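Local coordinates for protein D-aminopeptidase (Burkholderia sp. LK4, PDB 5TZB) that probably removes N-terminal residues, beta-amino acids among them, from short peptides, as a beta-aminopeptidase of peptidase family S58 with an Ntn-hydrolase fold, at residues T276-R281 with F301-T306; C82-H87 with E99-A104; L26-G31 with L228-Y233; A201-A206 with A341-E346. All blocks are in the same frame, centred on the assembly; numbering follows the deposited sequence.

Contact 1 of 4, residues T276-R281 with F301-T306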
loop_
_atom_site.group_PDB
_atom_site.type_symbol
_atom_site.label_atom_id
_atom_site.label_comp_id
_atom_site.label_asym_id
_atom_site.label_seq_id
_atom_site.Cartn_x
_atom_site.Cartn_y
_atom_site.Cartn_z
ATOM N N THR C 276 5.430 1.092 -11.139
ATOM C CA THR C 276 5.591 1.050 -9.679
ATOM C C THR C 276 6.843 0.260 -9.315
ATOM O O THR C 276 7.634 0.668 -8.450
ATOM C CB THR C 276 4.362 0.420 -8.997
ATOM O OG1 THR C 276 3.201 1.153 -9.387
ATOM C CG2 THR C 276 4.486 0.459 -7.452
ATOM N N ARG C 277 7.019 -0.882 -9.979
ATOM C CA ARG C 277 8.200 -1.697 -9.747
ATOM C C ARG C 277 9.464 -0.915 -10.092
ATOM O O ARG C 277 10.443 -0.899 -9.331
ATOM C CB ARG C 277 8.123 -2.990 -10.559
ATOM C CG ARG C 277 6.851 -3.791 -10.298
ATOM C CD ARG C 277 6.878 -5.118 -11.035
ATOM N NE ARG C 277 7.852 -6.022 -10.416
ATOM C CZ ARG C 277 8.357 -7.113 -10.993
ATOM N NH1 ARG C 277 7.991 -7.449 -12.228
ATOM N NH2 ARG C 277 9.254 -7.855 -10.348
ATOM N N LEU C 278 9.417 -0.217 -11.216
ATOM C CA LEU C 278 10.570 0.540 -11.676
ATOM C C LEU C 278 10.883 1.699 -10.714
ATOM O O LEU C 278 12.048 1.957 -10.417
ATOM C CB LEU C 278 10.328 1.060 -13.090
ATOM C CG LEU C 278 11.529 1.687 -13.803
ATOM C CD1 LEU C 278 12.592 0.630 -14.038
ATOM C CD2 LEU C 278 11.098 2.295 -15.110
ATOM N N ALA C 279 9.846 2.379 -10.226
ATOM C CA ALA C 279 10.054 3.519 -9.339
ATOM C C ALA C 279 10.784 3.114 -8.062
ATOM O O ALA C 279 11.605 3.874 -7.559
ATOM C CB ALA C 279 8.729 4.197 -8.999
ATOM N N GLN C 280 10.499 1.924 -7.544
ATOM C CA GLN C 280 11.109 1.518 -6.282
ATOM C C GLN C 280 12.602 1.267 -6.472
ATOM O O GLN C 280 13.362 1.310 -5.505
ATOM C CB GLN C 280 10.430 0.277 -5.680
ATOM C CG GLN C 280 10.965 -0.034 -4.265
ATOM C CD GLN C 280 10.186 -1.100 -3.467
ATOM O OE1 GLN C 280 10.565 -1.413 -2.331
ATOM N NE2 GLN C 280 9.104 -1.637 -4.036
ATOM N N ARG C 281 13.060 1.076 -7.707
ATOM C CA ARG C 281 14.496 0.833 -7.868
ATOM C C ARG C 281 15.284 2.130 -7.629
ATOM O O ARG C 281 16.521 2.122 -7.571
ATOM C CB ARG C 281 14.828 0.238 -9.252
ATOM C CG ARG C 281 14.281 -1.200 -9.505
ATOM C CD ARG C 281 13.911 -1.841 -8.199
ATOM N NE ARG C 281 13.787 -3.294 -8.119
ATOM C CZ ARG C 281 12.640 -3.966 -8.077
ATOM N NH1 ARG C 281 11.473 -3.350 -8.213
ATOM N NH2 ARG C 281 12.668 -5.278 -7.920
ATOM N N PHE C 301 9.535 8.870 -5.123
ATOM C CA PHE C 301 9.972 8.463 -6.455
ATOM C C PHE C 301 8.816 8.270 -7.443
ATOM O O PHE C 301 7.796 7.666 -7.114
ATOM C CB PHE C 301 10.770 7.150 -6.380
ATOM C CG PHE C 301 11.773 7.096 -5.253
ATOM C CD1 PHE C 301 12.544 8.196 -4.920
ATOM C CD2 PHE C 301 11.940 5.916 -4.521
ATOM C CE1 PHE C 301 13.467 8.128 -3.866
ATOM C CE2 PHE C 301 12.862 5.846 -3.468
ATOM C CZ PHE C 301 13.625 6.945 -3.149
ATOM N N LEU C 302 9.011 8.755 -8.662
ATOM C CA LEU C 302 8.027 8.629 -9.727
ATOM C C LEU C 302 8.692 8.033 -10.942
ATOM O O LEU C 302 9.817 8.396 -11.266
ATOM C CB LEU C 302 7.421 9.987 -10.077
ATOM C CG LEU C 302 6.505 10.106 -11.303
ATOM C CD1 LEU C 302 5.244 9.307 -11.131
ATOM C CD2 LEU C 302 6.161 11.566 -11.525
ATOM N N ALA C 303 8.002 7.104 -11.589
ATOM C CA ALA C 303 8.451 6.543 -12.854
ATOM C C ALA C 303 7.328 6.601 -13.896
ATOM O O ALA C 303 6.184 6.260 -13.599
ATOM C CB ALA C 303 8.918 5.127 -12.667
ATOM N N PHE C 304 7.646 7.058 -15.100
ATOM C CA PHE C 304 6.673 6.998 -16.196
ATOM C C PHE C 304 7.289 6.389 -17.456
ATOM O O PHE C 304 8.506 6.459 -17.682
ATOM C CB PHE C 304 6.065 8.382 -16.488
ATOM C CG PHE C 304 7.020 9.372 -17.120
ATOM C CD1 PHE C 304 7.142 9.473 -18.505
ATOM C CD2 PHE C 304 7.754 10.243 -16.326
ATOM C CE1 PHE C 304 8.009 10.389 -19.079
ATOM C CE2 PHE C 304 8.619 11.166 -16.895
ATOM C CZ PHE C 304 8.748 11.235 -18.280
ATOM N N ALA C 305 6.429 5.796 -18.279
ATOM C CA ALA C 305 6.862 5.113 -19.486
ATOM C C ALA C 305 6.192 5.729 -20.714
ATOM O O ALA C 305 5.010 6.081 -20.667
ATOM C CB ALA C 305 6.544 3.626 -19.384
ATOM N N THR C 306 6.935 5.839 -21.817
ATOM C CA THR C 306 6.395 6.454 -23.035
ATOM C C THR C 306 6.073 5.427 -24.118
ATOM O O THR C 306 5.503 5.781 -25.150
ATOM C CB THR C 306 7.365 7.504 -23.613
ATOM O OG1 THR C 306 8.601 6.868 -23.967
ATOM C CG2 THR C 306 7.655 8.607 -22.587
#
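Where the helix segment carrying Ala279 passes over the strand segment carrying Ala303, the two axes come within 6.9 Å at 135° between their chain directions, and these two alanines have the nearest CA atoms, 4.9 Å apart. Such closeness depends on small side chains. The methyl of Ala279 meets the methyl of Ala303 at 3.8 Å between their CB atoms, and each also lies against backbone across the interface, Ala279 CB near the amide N of Ala303 and Ala303 CB near that of Ala279. Leu278 adds a looser edge, its CB 4.3 Å from Ala303 CB.

At the other end Phe301 brings bulk. Its CB lies 3.6 Å from the carbonyl O of Ala279, and the same oxygen is 3.7 Å from ring atom CD2, which it approaches obliquely. With CG beside the backbone N (chi1 -44°), the ring leans along the helix beyond Ala279 and packs on Ala282, Ser283 and Leu286. No hydrogen bond joins the two segments; the buried contact rests on methyl packing and on Ala279 O against Phe301.

The helix belongs to the beta-alpha-beta unit of strand 260-266, helix 272-289 and strand 298-305, whose two strands run parallel as sheet neighbours. Strand 82-88 pairs antiparallel with the other edge of 298-305, while Leu278 also reaches Ala341 of helix 331-355, which lies beside this helix on the same sheet.

Contact 2 of 4, residues C82-H87 with E99-A104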
loop_
_atom_site.group_PDB
_atom_site.type_symbol
_atom_site.label_atom_id
_atom_site.label_comp_id
_atom_site.label_asym_id
_atom_site.label_seq_id
_atom_site.Cartn_x
_atom_site.Cartn_y
_atom_site.Cartn_z
ATOM N N CYS C 82 0.846 9.103 -20.187
ATOM C CA CYS C 82 1.851 8.065 -19.990
ATOM C C CYS C 82 1.455 7.183 -18.825
ATOM O O CYS C 82 0.982 7.669 -17.796
ATOM C CB CYS C 82 3.236 8.660 -19.710
ATOM S SG CYS C 82 3.949 9.635 -21.033
ATOM N N PHE C 83 1.664 5.884 -18.969
ATOM C CA PHE C 83 1.582 5.011 -17.820
ATOM C C PHE C 83 2.662 5.439 -16.801
ATOM O O PHE C 83 3.749 5.906 -17.172
ATOM C CB PHE C 83 1.742 3.553 -18.232
ATOM C CG PHE C 83 0.512 2.966 -18.903
ATOM C CD1 PHE C 83 -0.765 3.381 -18.538
ATOM C CD2 PHE C 83 0.640 1.984 -19.891
ATOM C CE1 PHE C 83 -1.910 2.822 -19.143
ATOM C CE2 PHE C 83 -0.493 1.425 -20.512
ATOM C CZ PHE C 83 -1.767 1.839 -20.136
ATOM N N ALA C 84 2.338 5.336 -15.520
ATOM C CA ALA C 84 3.253 5.808 -14.490
ATOM C C ALA C 84 2.973 5.130 -13.164
ATOM O O ALA C 84 1.929 4.512 -12.980
ATOM C CB ALA C 84 3.162 7.326 -14.352
ATOM N N GLY C 85 3.918 5.251 -12.235
ATOM C CA GLY C 85 3.754 4.678 -10.920
ATOM C C GLY C 85 4.626 5.444 -9.942
ATOM O O GLY C 85 5.565 6.145 -10.349
ATOM N N VAL C 86 4.328 5.309 -8.652
ATOM C CA VAL C 86 5.112 5.991 -7.626
ATOM C C VAL C 86 5.605 5.020 -6.577
ATOM O O VAL C 86 4.957 4.000 -6.310
ATOM C CB VAL C 86 4.309 7.094 -6.925
ATOM C CG1 VAL C 86 3.973 8.195 -7.893
ATOM C CG2 VAL C 86 3.034 6.529 -6.291
ATOM N N HIS C 87 6.758 5.330 -5.982
ATOM C CA HIS C 87 7.173 4.630 -4.782
ATOM C C HIS C 87 7.700 5.592 -3.724
ATOM O O HIS C 87 8.484 6.500 -4.022
ATOM C CB HIS C 87 8.254 3.569 -5.052
ATOM C CG HIS C 87 8.695 2.891 -3.795
ATOM N ND1 HIS C 87 8.018 1.813 -3.257
ATOM C CD2 HIS C 87 9.667 3.201 -2.902
ATOM C CE1 HIS C 87 8.582 1.467 -2.114
ATOM N NE2 HIS C 87 9.586 2.293 -1.873
ATOM N N GLU C 99 -2.293 10.752 -6.233
ATOM C CA GLU C 99 -3.331 9.755 -5.952
ATOM C C GLU C 99 -3.881 9.075 -7.203
ATOM O O GLU C 99 -4.144 7.869 -7.179
ATOM C CB GLU C 99 -4.482 10.368 -5.147
ATOM C CG GLU C 99 -4.046 10.851 -3.760
ATOM C CD GLU C 99 -3.325 9.783 -2.916
ATOM O OE1 GLU C 99 -3.606 8.553 -3.020
ATOM O OE2 GLU C 99 -2.467 10.194 -2.111
ATOM N N TRP C 100 -4.043 9.823 -8.291
ATOM C CA TRP C 100 -4.529 9.209 -9.532
ATOM C C TRP C 100 -3.430 8.378 -10.181
ATOM O O TRP C 100 -3.721 7.410 -10.860
ATOM C CB TRP C 100 -5.041 10.266 -10.505
ATOM C CG TRP C 100 -5.745 9.708 -11.758
ATOM C CD1 TRP C 100 -5.449 10.013 -13.062
ATOM C CD2 TRP C 100 -6.869 8.799 -11.810
ATOM N NE1 TRP C 100 -6.307 9.348 -13.916
ATOM C CE2 TRP C 100 -7.185 8.598 -13.175
ATOM C CE3 TRP C 100 -7.621 8.126 -10.841
ATOM C CZ2 TRP C 100 -8.242 7.767 -13.591
ATOM C CZ3 TRP C 100 -8.665 7.289 -11.257
ATOM C CH2 TRP C 100 -8.958 7.118 -12.623
ATOM N N ILE C 101 -2.167 8.739 -9.958
ATOM C CA ILE C 101 -1.076 7.872 -10.409
ATOM C C ILE C 101 -1.122 6.528 -9.682
ATOM O O ILE C 101 -0.938 5.482 -10.306
ATOM C CB ILE C 101 0.305 8.515 -10.202
ATOM C CG1 ILE C 101 0.412 9.825 -10.974
ATOM C CG2 ILE C 101 1.407 7.565 -10.659
ATOM C CD1 ILE C 101 0.625 9.633 -12.441
ATOM N N ARG C 102 -1.351 6.543 -8.369
ATOM C CA ARG C 102 -1.534 5.291 -7.617
ATOM C C ARG C 102 -2.722 4.498 -8.143
ATOM O O ARG C 102 -2.643 3.275 -8.344
ATOM C CB ARG C 102 -1.761 5.560 -6.116
ATOM C CG ARG C 102 -0.530 5.895 -5.317
ATOM C CD ARG C 102 -0.867 5.988 -3.837
ATOM N NE ARG C 102 0.337 6.059 -2.998
ATOM C CZ ARG C 102 0.898 7.178 -2.545
ATOM N NH1 ARG C 102 0.379 8.373 -2.828
ATOM N NH2 ARG C 102 1.992 7.104 -1.798
ATOM N N GLU C 103 -3.826 5.201 -8.354
ATOM C CA GLU C 103 -5.091 4.552 -8.698
ATOM C C GLU C 103 -5.090 4.018 -10.142
ATOM O O GLU C 103 -5.348 2.828 -10.378
ATOM C CB GLU C 103 -6.249 5.531 -8.485
ATOM C CG GLU C 103 -7.636 4.940 -8.717
ATOM C CD GLU C 103 -8.075 3.946 -7.647
ATOM O OE1 GLU C 103 -7.885 4.185 -6.415
ATOM O OE2 GLU C 103 -8.640 2.916 -8.043
ATOM N N ALA C 104 -4.767 4.883 -11.096
ATOM C CA ALA C 104 -4.927 4.507 -12.502
ATOM C C ALA C 104 -3.628 4.512 -13.302
ATOM O O ALA C 104 -3.628 4.177 -14.487
ATOM C CB ALA C 104 -5.935 5.413 -13.156
HETATM O O HOH W 1 0.589 3.096 -10.842
#
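Ile101 carries this contact: from helix 99-104 it drops onto the strand at Ala84, Gly85 and Val86. The axes of the two segments approach to 7.2 Å and cross at 111°. Ile101 CG2 sits 3.7 Å from Gly85 CA, on a face where the strand's side chains are those of Ala84 and Val86. The branches divide the work. Ile101 CG2, anti to the backbone N, also lies 3.8 Å from Val86 CG1, whereas CD1 is folded round by chi2 (-77°) to meet the methyl of Ala84, with 3.9 Å between Ile101 CD1 and Ala84 CB.

The partly exposed side is made differently. Val86 CG2 touches the aliphatic stem of Arg102 at CG, 3.7 Å away, the two side chains crossing at about a right angle; the same methyl lies over the rim of one guanidinium face. The charged end of Arg102 reaches onward to Glu99 of the fourth subunit, its strongest polar partner, and also forms a salt bridge of 3.5 Å from Arg102 NH1 to Glu99 OE2 in its own helix. Beside the apolar patch, one water donates to both Ala84 O and Ile101 O, each at 2.9 Å, and so links the backbones where the segments share no direct hydrogen bond.

In the Ntn-hydrolase sheet, this short helix covers the face turned from helix 272-289, at the end where strand 106-107 pairs with 82-88.

Contact 3 of 4, residues L26-G31 with L228-Y233; sequences LGIRIG and LRVAGY
Ala231, at the corner of a tight turn, presents the bump in this contact, and Ile30 curls against it. The methyl Ile30 CD1 lies 3.6 Å from the amide N of Ala231 and 3.8 Å from Ala231 CB, resting on the backbone of the turn as much as on the side chain. Ile30 gets there by its second torsion: the CA-CB bond does not aim straight at the turn, but chi2 of -65° swings CD1 round to it. Beside CD1, Ala231 CB also meets the carbonyl O of Arg29 at 4.0 Å, and the alanine methyl thus occupies the shallow dip between that carbonyl and Ile30 CD1.

The turn is a type I' beta turn from Val230 to Tyr233, closed by a reciprocal pair of backbone hydrogen bonds, each of 3.1 Å: Val230 N to Tyr233 O and Tyr233 N to Val230 O. Positive phi angles at Ala231 (54°) and Gly232 belong to this turn type. In the fold, an N-terminal loop before strand 48-56 here lies against the loop between strands 213-220 and 260-266.

Before the corner, Val230 supplies a second projection. Its CG1 is anti to the backbone N and meets Ile28 CG2 at 4.0 Å, the side chains crossing at about a right angle. Behind this pair, Leu374 of helix 371-380 packs on both Ile28 and Val230, and Val350 of helix 331-355 lies against Val230.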
loop_
_atom_site.group_PDB
_atom_site.type_symbol
_atom_site.label_atom_id
_atom_site.label_comp_id
_atom_site.label_asym_id
_atom_site.label_seq_id
_atom_site.Cartn_x
_atom_site.Cartn_y
_atom_site.Cartn_z
ATOM N N LEU C 26 35.157 12.788 -15.606
ATOM C CA LEU C 26 36.283 12.726 -14.687
ATOM C C LEU C 26 36.905 11.334 -14.691
ATOM O O LEU C 26 37.854 11.065 -13.956
ATOM C CB LEU C 26 35.838 13.086 -13.271
ATOM C CG LEU C 26 35.164 14.445 -13.108
ATOM C CD1 LEU C 26 34.739 14.672 -11.660
ATOM C CD2 LEU C 26 36.103 15.534 -13.590
ATOM N N GLY C 27 36.351 10.454 -15.519
ATOM C CA GLY C 27 36.786 9.073 -15.585
ATOM C C GLY C 27 36.124 8.219 -14.521
ATOM O O GLY C 27 36.450 7.043 -14.367
ATOM N N ILE C 28 35.159 8.799 -13.808
ATOM C CA ILE C 28 34.425 8.055 -12.794
ATOM C C ILE C 28 33.223 7.397 -13.427
ATOM O O ILE C 28 32.287 8.074 -13.847
ATOM C CB ILE C 28 33.941 8.954 -11.641
ATOM C CG1 ILE C 28 35.113 9.720 -11.030
ATOM C CG2 ILE C 28 33.224 8.114 -10.588
ATOM C CD1 ILE C 28 34.675 10.870 -10.157
ATOM N N ARG C 29 33.243 6.071 -13.468
ATOM C CA ARG C 29 32.176 5.330 -14.110
ATOM C C ARG C 29 31.299 4.664 -13.063
ATOM O O ARG C 29 31.775 3.867 -12.261
ATOM C CB ARG C 29 32.754 4.288 -15.053
ATOM C CG ARG C 29 33.318 4.843 -16.349
ATOM C CD ARG C 29 33.858 3.715 -17.227
ATOM N NE ARG C 29 32.789 2.784 -17.605
ATOM C CZ ARG C 29 32.509 1.640 -16.977
ATOM N NH1 ARG C 29 33.216 1.263 -15.913
ATOM N NH2 ARG C 29 31.508 0.879 -17.409
ATOM N N ILE C 30 30.010 4.981 -13.099
ATOM C CA ILE C 30 29.040 4.429 -12.164
ATOM C C ILE C 30 28.330 3.225 -12.754
ATOM O O ILE C 30 27.737 3.319 -13.827
ATOM C CB ILE C 30 27.959 5.470 -11.775
ATOM C CG1 ILE C 30 28.583 6.739 -11.171
ATOM C CG2 ILE C 30 26.946 4.841 -10.832
ATOM C CD1 ILE C 30 29.279 6.527 -9.863
ATOM N N GLY C 31 28.412 2.091 -12.067
ATOM C CA GLY C 31 27.762 0.889 -12.533
ATOM C C GLY C 31 28.417 0.368 -13.796
ATOM O O GLY C 31 29.530 0.777 -14.147
ATOM N N LEU C 228 28.555 9.522 2.394
ATOM C CA LEU C 228 28.723 9.662 0.941
ATOM C C LEU C 228 29.551 8.518 0.327
ATOM O O LEU C 228 30.649 8.216 0.803
ATOM C CB LEU C 228 29.385 10.999 0.603
ATOM C CG LEU C 228 29.674 11.250 -0.882
ATOM C CD1 LEU C 228 28.408 11.231 -1.752
ATOM C CD2 LEU C 228 30.482 12.536 -1.083
ATOM N N ARG C 229 29.011 7.872 -0.707
ATOM C CA ARG C 229 29.756 6.850 -1.439
ATOM C C ARG C 229 29.638 7.090 -2.945
ATOM O O ARG C 229 28.555 7.359 -3.458
ATOM C CB ARG C 229 29.273 5.433 -1.079
ATOM C CG ARG C 229 29.235 5.123 0.423
ATOM C CD ARG C 229 29.380 3.622 0.737
ATOM N NE ARG C 229 28.549 2.781 -0.125
ATOM C CZ ARG C 229 28.262 1.499 0.108
ATOM N NH1 ARG C 229 28.709 0.893 1.198
ATOM N NH2 ARG C 229 27.511 0.826 -0.752
ATOM N N VAL C 230 30.767 7.009 -3.646
ATOM C CA VAL C 230 30.819 7.266 -5.085
ATOM C C VAL C 230 31.367 6.053 -5.818
ATOM O O VAL C 230 32.522 5.662 -5.602
ATOM C CB VAL C 230 31.696 8.502 -5.416
ATOM C CG1 VAL C 230 31.833 8.680 -6.926
ATOM C CG2 VAL C 230 31.107 9.747 -4.791
ATOM N N ALA C 231 30.545 5.482 -6.695
ATOM C CA ALA C 231 30.840 4.207 -7.357
ATOM C C ALA C 231 31.150 3.147 -6.306
ATOM O O ALA C 231 32.001 2.279 -6.520
ATOM C CB ALA C 231 31.989 4.337 -8.339
ATOM N N GLY C 232 30.492 3.270 -5.157
ATOM C CA GLY C 232 30.647 2.342 -4.053
ATOM C C GLY C 232 31.712 2.689 -3.025
ATOM O O GLY C 232 31.646 2.213 -1.893
ATOM N N TYR C 233 32.683 3.524 -3.402
ATOM C CA TYR C 233 33.833 3.820 -2.535
ATOM C C TYR C 233 33.507 4.823 -1.437
ATOM O O TYR C 233 32.857 5.831 -1.695
ATOM C CB TYR C 233 35.009 4.319 -3.378
ATOM C CG TYR C 233 35.614 3.226 -4.232
ATOM C CD1 TYR C 233 36.758 2.554 -3.820
ATOM C CD2 TYR C 233 35.034 2.855 -5.439
ATOM C CE1 TYR C 233 37.317 1.543 -4.593
ATOM C CE2 TYR C 233 35.582 1.842 -6.211
ATOM C CZ TYR C 233 36.728 1.195 -5.778
ATOM O OH TYR C 233 37.281 0.187 -6.532
#

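Contact 4 of 4, residues A201-A206 with A341-E346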
loop_
_atom_site.group_PDB
_atom_site.type_symbol
_atom_site.label_atom_id
_atom_site.label_comp_id
_atom_site.label_asym_id
_atom_site.label_seq_id
_atom_site.Cartn_x
_atom_site.Cartn_y
_atom_site.Cartn_z
ATOM N N ALA C 201 20.865 11.441 -15.539
ATOM C CA ALA C 201 21.654 10.401 -16.201
ATOM C C ALA C 201 20.727 9.453 -16.954
ATOM O O ALA C 201 19.510 9.478 -16.759
ATOM C CB ALA C 201 22.499 9.612 -15.191
ATOM N N SER C 202 21.309 8.624 -17.813
ATOM C CA SER C 202 20.547 7.635 -18.553
ATOM C C SER C 202 21.343 6.375 -18.840
ATOM O O SER C 202 22.581 6.355 -18.739
ATOM C CB SER C 202 20.044 8.232 -19.870
ATOM O OG SER C 202 21.127 8.446 -20.753
ATOM N N ARG C 203 20.618 5.326 -19.213
ATOM C CA ARG C 203 21.211 4.066 -19.644
ATOM C C ARG C 203 20.444 3.545 -20.852
ATOM O O ARG C 203 19.209 3.656 -20.916
ATOM C CB ARG C 203 21.173 3.032 -18.517
ATOM C CG ARG C 203 22.039 3.356 -17.318
ATOM C CD ARG C 203 23.517 3.214 -17.626
ATOM N NE ARG C 203 24.357 3.383 -16.438
ATOM C CZ ARG C 203 24.805 4.554 -15.995
ATOM N NH1 ARG C 203 24.495 5.673 -16.642
ATOM N NH2 ARG C 203 25.572 4.613 -14.907
ATOM N N VAL C 204 21.166 2.957 -21.798
ATOM C CA VAL C 204 20.537 2.356 -22.966
ATOM C C VAL C 204 20.756 0.850 -22.913
ATOM O O VAL C 204 21.888 0.396 -22.799
ATOM C CB VAL C 204 21.134 2.907 -24.289
ATOM C CG1 VAL C 204 20.486 2.233 -25.493
ATOM C CG2 VAL C 204 20.979 4.426 -24.380
ATOM N N LEU C 205 19.689 0.070 -23.010
ATOM C CA LEU C 205 19.837 -1.383 -23.024
ATOM C C LEU C 205 20.318 -1.844 -24.390
ATOM O O LEU C 205 20.124 -1.154 -25.397
ATOM C CB LEU C 205 18.520 -2.078 -22.690
ATOM C CG LEU C 205 17.876 -1.773 -21.344
ATOM C CD1 LEU C 205 16.771 -2.774 -20.993
ATOM C CD2 LEU C 205 18.925 -1.712 -20.270
ATOM N N ALA C 206 20.964 -3.001 -24.419
ATOM C CA ALA C 206 21.403 -3.600 -25.680
ATOM C C ALA C 206 20.208 -4.082 -26.506
ATOM O O ALA C 206 19.108 -4.261 -25.986
ATOM C CB ALA C 206 22.368 -4.749 -25.423
ATOM N N ALA C 341 17.689 1.586 -14.179
ATOM C CA ALA C 341 17.115 2.664 -13.398
ATOM C C ALA C 341 17.953 2.909 -12.169
ATOM O O ALA C 341 18.218 4.061 -11.823
ATOM C CB ALA C 341 15.641 2.367 -13.005
ATOM N N ALA C 342 18.381 1.825 -11.526
ATOM C CA ALA C 342 19.187 1.941 -10.319
ATOM C C ALA C 342 20.487 2.671 -10.617
ATOM O O ALA C 342 20.889 3.558 -9.865
ATOM C CB ALA C 342 19.472 0.552 -9.715
ATOM N N GLU C 343 21.134 2.320 -11.729
ATOM C CA GLU C 343 22.371 3.003 -12.137
ATOM C C GLU C 343 22.142 4.472 -12.490
ATOM O O GLU C 343 22.968 5.337 -12.144
ATOM C CB GLU C 343 23.017 2.306 -13.345
ATOM C CG GLU C 343 23.665 0.962 -13.033
ATOM C CD GLU C 343 24.541 0.429 -14.162
ATOM O OE1 GLU C 343 24.791 1.147 -15.166
ATOM O OE2 GLU C 343 24.985 -0.731 -14.033
ATOM N N ALA C 344 21.047 4.738 -13.212
ATOM C CA ALA C 344 20.745 6.091 -13.672
ATOM C C ALA C 344 20.546 7.027 -12.486
ATOM O O ALA C 344 21.043 8.154 -12.483
ATOM C CB ALA C 344 19.515 6.085 -14.548
ATOM N N VAL C 345 19.824 6.546 -11.475
ATOM C CA VAL C 345 19.590 7.316 -10.259
ATOM C C VAL C 345 20.889 7.539 -9.486
ATOM O O VAL C 345 21.163 8.657 -9.026
ATOM C CB VAL C 345 18.560 6.619 -9.352
ATOM C CG1 VAL C 345 18.513 7.288 -7.972
ATOM C CG2 VAL C 345 17.204 6.631 -10.021
ATOM N N GLU C 346 21.693 6.485 -9.348
ATOM C CA GLU C 346 22.962 6.609 -8.644
ATOM C C GLU C 346 23.838 7.683 -9.311
ATOM O O GLU C 346 24.360 8.567 -8.633
ATOM C CB GLU C 346 23.700 5.261 -8.597
ATOM C CG GLU C 346 24.985 5.261 -7.758
ATOM C CD GLU C 346 25.686 3.906 -7.752
ATOM O OE1 GLU C 346 25.113 2.942 -8.292
ATOM O OE2 GLU C 346 26.817 3.804 -7.231
#
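Arg203 reaches from strand 201-204 to helix 341-346 and meets Glu343 in a buried salt bridge. The segment axes are 6.8 Å apart at their closest and run nearly antiparallel, at 154°. From CB, the arginine places CG beside the backbone N, at the outer limit of contact with the backbone N of Ala344. A bend at chi2 then carries CD to 3.5 Å from Glu343 OE1, and NE makes the bond itself: 2.6 Å to Glu343 OE1, almost straight at 171°. The carboxylate oxygen lies in the guanidinium plane and accepts through its anti lone pair, although the two flat groups are turned 69° apart. Past NE, CZ is 3.5 Å from Glu343 OE1; NH2 lies 3.8 Å from Glu343 CB and has a weak hydrogen bond to Ile30 O, with the backbone of Glu343 beneath the rim of one guanidinium face. NH1 turns back to its own strand and donates to Ser202 O at 2.9 Å, from above the carbonyl plane; it also forms a salt bridge with Glu347.

Glu343 OE1 additionally accepts from Gly33 N, and OE2 from Leu32 N, which would help to stabilise the buried negative charge. Next to this polar pair the fit is close, each alanine methyl lying against a carbonyl oxygen: Ala201 CB 3.4 Å from Ala344 O, and Ala344 CB 4.0 Å from Ala201 O.

Strand 197-204 pairs antiparallel with strand 213-220, whose Ala216 also touches Ala344; helix 331-355 packs along them, and Ala341 and Ala342 face helix 272-289 beyond.

Contacts 1, 2 and 4 each set a helix on the same mixed sheet, whereas contact 3 joins two loops about 19 Å from the chain centre. Contact 1 lies deepest and has no hydrogen bond or charge between its segments. Contact 2, on the neighbouring strand, shares its sheet hydrogen bonds, probably Gly85 N to Ala303 O and His87 N to Phe301 O, but turns charged and hydrated towards its rim and another subunit. Contact 4 is also buried, yet relies on an ion pair; it meets contact 1 where Ala341 packs on Leu278. Contact 3 is again apolar and, although peripheral, touches contact 4: Ile30 packs on Glu346, and the carbonyl of Ile30 takes a weak hydrogen bond from Arg203.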